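Local coordinates for tegumental protein 20.8 kDa (Clonorchis sinensis, PDB 5X2E) that binds a calcium ion through the calmodulin-like EF-hand domain described here, one part of a longer tegumental-allergen-like protein, at residues S35-E38 and K39-L43; A66-I69 and D70-Q74. All blocks are in the same frame, centred on the assembly; numbering follows the deposited sequence.

Contact 1. Residues S35-E38 and K39-L43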
loop_
_atom_site.group_PDB
_atom_site.type_symbol
_atom_site.label_atom_id
_atom_site.label_comp_id
_atom_site.label_asym_id
_atom_site.label_seq_id
_atom_site.Cartn_x
_atom_site.Cartn_y
_atom_site.Cartn_z
ATOM N N SER A 35 -15.263 -4.686 1.328
ATOM C CA SER A 35 -15.545 -3.256 1.189
ATOM C C SER A 35 -14.270 -2.408 1.341
ATOM O O SER A 35 -14.228 -1.235 0.944
ATOM C CB SER A 35 -16.586 -2.830 2.223
ATOM O OG SER A 35 -16.115 -3.115 3.516
ATOM N N MET A 36 -13.259 -3.004 1.964
ATOM C CA MET A 36 -11.930 -2.430 2.131
ATOM C C MET A 36 -11.331 -2.033 0.793
ATOM O O MET A 36 -10.588 -1.047 0.694
ATOM C CB MET A 36 -11.023 -3.463 2.826
ATOM C CG MET A 36 -9.627 -3.026 3.060
ATOM S SD MET A 36 -9.707 -1.665 4.220
ATOM C CE MET A 36 -10.016 -2.588 5.731
ATOM N N VAL A 37 -11.621 -2.821 -0.242
ATOM C CA VAL A 37 -11.082 -2.511 -1.563
ATOM C C VAL A 37 -11.611 -1.147 -2.034
ATOM O O VAL A 37 -10.816 -0.250 -2.400
ATOM C CB VAL A 37 -11.412 -3.640 -2.590
ATOM C CG1 VAL A 37 -10.932 -3.229 -3.970
ATOM C CG2 VAL A 37 -10.812 -4.974 -2.161
ATOM N N GLU A 38 -12.922 -0.974 -1.968
ATOM C CA GLU A 38 -13.520 0.306 -2.354
ATOM C C GLU A 38 -13.017 1.465 -1.498
ATOM O O GLU A 38 -12.819 2.555 -2.006
ATOM C CB GLU A 38 -15.039 0.235 -2.271
ATOM C CG GLU A 38 -15.667 -0.544 -3.404
ATOM C CD GLU A 38 -16.110 0.336 -4.550
ATOM O OE1 GLU A 38 -17.272 0.803 -4.505
ATOM O OE2 GLU A 38 -15.308 0.556 -5.493
ATOM N N LYS A 39 -12.805 1.235 -0.205
ATOM C CA LYS A 39 -12.342 2.305 0.676
ATOM C C LYS A 39 -10.935 2.772 0.282
ATOM O O LYS A 39 -10.662 3.972 0.242
ATOM C CB LYS A 39 -12.366 1.856 2.142
ATOM C CG LYS A 39 -13.739 1.493 2.687
ATOM C CD LYS A 39 -13.590 1.069 4.148
ATOM C CE LYS A 39 -14.396 -0.189 4.480
ATOM N NZ LYS A 39 -15.870 0.035 4.389
ATOM N N TRP A 40 -10.038 1.835 -0.012
ATOM C CA TRP A 40 -8.676 2.188 -0.455
ATOM C C TRP A 40 -8.710 2.937 -1.780
ATOM O O TRP A 40 -7.943 3.890 -2.003
ATOM C CB TRP A 40 -7.796 0.921 -0.564
ATOM C CG TRP A 40 -7.170 0.547 0.756
ATOM C CD1 TRP A 40 -7.829 0.162 1.908
ATOM C CD2 TRP A 40 -5.771 0.560 1.077
ATOM N NE1 TRP A 40 -6.921 -0.059 2.913
ATOM C CE2 TRP A 40 -5.652 0.176 2.431
ATOM C CE3 TRP A 40 -4.602 0.871 0.357
ATOM C CZ2 TRP A 40 -4.422 0.092 3.073
ATOM C CZ3 TRP A 40 -3.375 0.761 1.007
ATOM C CH2 TRP A 40 -3.303 0.384 2.351
ATOM N N LYS A 41 -9.566 2.491 -2.684
ATOM C CA LYS A 41 -9.663 3.159 -3.983
ATOM C C LYS A 41 -10.150 4.597 -3.770
ATOM O O LYS A 41 -9.637 5.533 -4.376
ATOM C CB LYS A 41 -10.609 2.410 -4.924
ATOM C CG LYS A 41 -10.123 1.063 -5.439
ATOM C CD LYS A 41 -11.177 0.391 -6.326
ATOM C CE LYS A 41 -10.656 -0.928 -6.939
ATOM N NZ LYS A 41 -11.637 -1.555 -7.853
ATOM N N GLN A 42 -11.126 4.775 -2.887
ATOM C CA GLN A 42 -11.687 6.090 -2.674
ATOM C C GLN A 42 -10.737 7.032 -1.959
ATOM O O GLN A 42 -10.641 8.207 -2.300
ATOM C CB GLN A 42 -12.972 5.944 -1.896
ATOM C CG GLN A 42 -14.064 5.337 -2.743
ATOM C CD GLN A 42 -15.409 5.306 -2.038
ATOM O OE1 GLN A 42 -15.546 5.797 -0.917
ATOM N NE2 GLN A 42 -16.411 4.726 -2.698
ATOM N N LEU A 43 -10.032 6.522 -0.963
ATOM C CA LEU A 43 -9.088 7.352 -0.220
ATOM C C LEU A 43 -7.783 7.628 -1.000
ATOM O O LEU A 43 -7.267 8.749 -0.961
ATOM C CB LEU A 43 -8.753 6.703 1.140
ATOM C CG LEU A 43 -9.884 6.584 2.182
ATOM C CD1 LEU A 43 -9.491 5.707 3.370
ATOM C CD2 LEU A 43 -10.331 7.941 2.693
HETATM O O HOH W 1 -13.980 -1.869 -6.422
#
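S35 OG has two partners: the carboxylate of D33, two residues earlier, with which it is hydrogen-bonded, and K39 NZ, which gives it a weak bond of 3.3 Å. The lysine reaches back one turn: chi1 (-62°, CG beside the backbone N) sets K39 CG 3.3 Å from S35 O, and bends further out, at chi3 and chi4, carry NZ to the hydroxyl. Beneath these side chains run the i to i+4 bonds of an alpha-helix, among them Q42 N to E38 O at 2.9 Å. One residue further along, M36 and W40 run out together. With CG anti to the backbone N (chi1 180°) and the chain folded at chi2 and chi3, the M36 sulfur comes to the pyrrole edge of the indole, SD standing 3.5 Å from W40 NE1. It sits 4.3 Å from the centroid of the five-membered ring and 77° off the ring normal, a Met-aromatic contact made at the edge. V37 and K41 form a second such pair, V37 CG1 resting 3.8 Å from K41 CE along the extended lysine chain. Its ammonium does not touch the carboxylate of E38; a water joins them, donating to E38 OE2 at 2.9 Å and accepting from K41 NZ at 2.8 Å. K41 also makes a cation-pi contact with Y20. The helix thus has two kinds of face: on the outer one the opposite charges of E38 and K41 probably attract each other only mildly, through water, while the W40 indole is buried against L23, I6 and I10.

Contact 2. Residues A66-I69 and D70-Q74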
loop_
_atom_site.group_PDB
_atom_site.type_symbol
_atom_site.label_atom_id
_atom_site.label_comp_id
_atom_site.label_asym_id
_atom_site.label_seq_id
_atom_site.Cartn_x
_atom_site.Cartn_y
_atom_site.Cartn_z
ATOM N N ALA A 66 10.033 8.750 1.394
ATOM C CA ALA A 66 11.243 8.303 2.083
ATOM C C ALA A 66 10.960 7.353 3.261
ATOM O O ALA A 66 11.755 6.454 3.514
ATOM C CB ALA A 66 12.048 9.520 2.571
ATOM N N GLU A 67 9.826 7.518 3.948
ATOM C CA GLU A 67 9.470 6.639 5.088
ATOM C C GLU A 67 9.152 5.197 4.668
ATOM O O GLU A 67 9.543 4.230 5.338
ATOM C CB GLU A 67 8.286 7.213 5.850
ATOM C CG GLU A 67 8.608 8.473 6.572
ATOM C CD GLU A 67 7.413 9.008 7.307
ATOM O OE1 GLU A 67 7.203 8.605 8.474
ATOM O OE2 GLU A 67 6.685 9.835 6.716
ATOM N N ILE A 68 8.470 5.044 3.547
ATOM C CA ILE A 68 8.197 3.711 3.047
ATOM C C ILE A 68 9.493 3.099 2.546
ATOM O O ILE A 68 9.745 1.911 2.747
ATOM C CB ILE A 68 7.130 3.732 1.918
ATOM C CG1 ILE A 68 5.717 3.655 2.495
ATOM C CG2 ILE A 68 7.312 2.559 0.962
ATOM C CD1 ILE A 68 5.333 4.868 3.267
ATOM N N ILE A 69 10.314 3.896 1.874
ATOM C CA ILE A 69 11.571 3.365 1.352
ATOM C C ILE A 69 12.478 2.864 2.486
ATOM O O ILE A 69 13.091 1.802 2.383
ATOM C CB ILE A 69 12.292 4.413 0.498
ATOM C CG1 ILE A 69 11.467 4.738 -0.756
ATOM C CG2 ILE A 69 13.681 3.914 0.123
ATOM C CD1 ILE A 69 11.993 5.954 -1.494
ATOM N N ASP A 70 12.571 3.632 3.566
ATOM C CA ASP A 70 13.384 3.222 4.723
ATOM C C ASP A 70 12.880 1.909 5.260
ATOM O O ASP A 70 13.650 0.982 5.522
ATOM C CB ASP A 70 13.324 4.273 5.823
ATOM C CG ASP A 70 14.392 5.307 5.678
ATOM O OD1 ASP A 70 15.373 5.038 4.968
ATOM O OD2 ASP A 70 14.263 6.380 6.293
ATOM N N PHE A 71 11.564 1.833 5.426
ATOM C CA PHE A 71 10.983 0.611 5.958
ATOM C C PHE A 71 11.246 -0.560 5.026
ATOM O O PHE A 71 11.561 -1.646 5.477
ATOM C CB PHE A 71 9.479 0.762 6.205
ATOM C CG PHE A 71 8.839 -0.475 6.796
ATOM C CD1 PHE A 71 8.259 -1.445 5.981
ATOM C CD2 PHE A 71 8.819 -0.663 8.169
ATOM C CE1 PHE A 71 7.699 -2.587 6.521
ATOM C CE2 PHE A 71 8.234 -1.801 8.726
ATOM C CZ PHE A 71 7.683 -2.758 7.902
ATOM N N ARG A 72 11.087 -0.341 3.728
ATOM C CA ARG A 72 11.371 -1.359 2.743
ATOM C C ARG A 72 12.798 -1.863 2.834
ATOM O O ARG A 72 13.025 -3.067 2.819
ATOM C CB ARG A 72 11.118 -0.783 1.339
ATOM C CG ARG A 72 11.356 -1.747 0.166
ATOM C CD ARG A 72 10.082 -2.363 -0.326
ATOM N NE ARG A 72 9.085 -1.378 -0.750
ATOM C CZ ARG A 72 7.886 -1.706 -1.232
ATOM N NH1 ARG A 72 7.527 -2.993 -1.293
ATOM N NH2 ARG A 72 7.032 -0.760 -1.637
ATOM N N GLU A 73 13.763 -0.953 2.946
ATOM C CA GLU A 73 15.154 -1.353 3.029
ATOM C C GLU A 73 15.404 -2.123 4.325
ATOM O O GLU A 73 16.142 -3.101 4.334
ATOM C CB GLU A 73 16.074 -0.128 2.940
ATOM C CG GLU A 73 16.038 0.511 1.560
ATOM C CD GLU A 73 16.827 1.790 1.461
ATOM O OE1 GLU A 73 17.269 2.309 2.503
ATOM O OE2 GLU A 73 16.989 2.259 0.301
ATOM N N GLN A 74 14.798 -1.671 5.429
ATOM C CA GLN A 74 14.958 -2.333 6.744
ATOM C C GLN A 74 14.305 -3.694 6.779
ATOM O O GLN A 74 14.846 -4.621 7.360
ATOM C CB GLN A 74 14.353 -1.510 7.880
ATOM C CG GLN A 74 14.998 -0.205 8.087
ATOM C CD GLN A 74 14.222 0.682 9.029
ATOM O OE1 GLN A 74 13.399 0.204 9.825
ATOM N NE2 GLN A 74 14.484 1.983 8.960
#
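I69 and E73 extend in step, one turn apart, along the outer face of the helix. I69 CG2, anti to the backbone N, is the branch that meets the glutamate, 3.7 Å from E73 OE2; this is an apolar methyl beside a carboxylate oxygen, with no polar bond between them. The E73 chain first passes over the backbone, CG lying 3.3 Å from I69 O, the same oxygen that accepts E73 N at 2.9 Å. R72 is turned quite differently. Its CB rests 3.3 Å from I68 O, which also takes the hydrogen bond from R72 N at 2.8 Å with an N-H...O angle of 164°. Bends at chi2 (98°) and chi3 (58°) then swing the guanidinium so that R72 NH2 comes to 4.2 Å from I68 CG2, the methyl approaching the flat group obliquely. That guanidinium is held beyond the helix: NH2 forms a salt bridge with D11, a calcium ligand, and a hydrogen bond with N16, so R72 probably helps position the ligand from the second shell. F71 carries its ring clear of the preceding turn, where CB alone of its side chain comes close, 3.6 Å from E67 O. Within the fold, F71 and E67 pack on I4 of helix 3-10, and I68, buried between two helices, meets V8 of helix 3-10 together with L54 and C58 of helix 54-61.

In the fold
Contacts 1 and 2 lie on opposite sides of the chain's centre, their own centres 24 Å apart and their nearest atoms about 10 Å apart, so they do not touch. Helix 3-10, which leads into the calcium-binding loop, lies against both: W40 of contact 1 packs on it, as do I68 and F71 of contact 2. The calcium site, formed by D11, D13, T15, V17 and E22, is closer to contact 2, with the R72 side chain about 7 Å from the ion and that of W40 about 11 Å. Helix 35-44 packs on helix 20-29, while helix 65-79 follows helix 54-61 and reaches the metal-binding loop through R72.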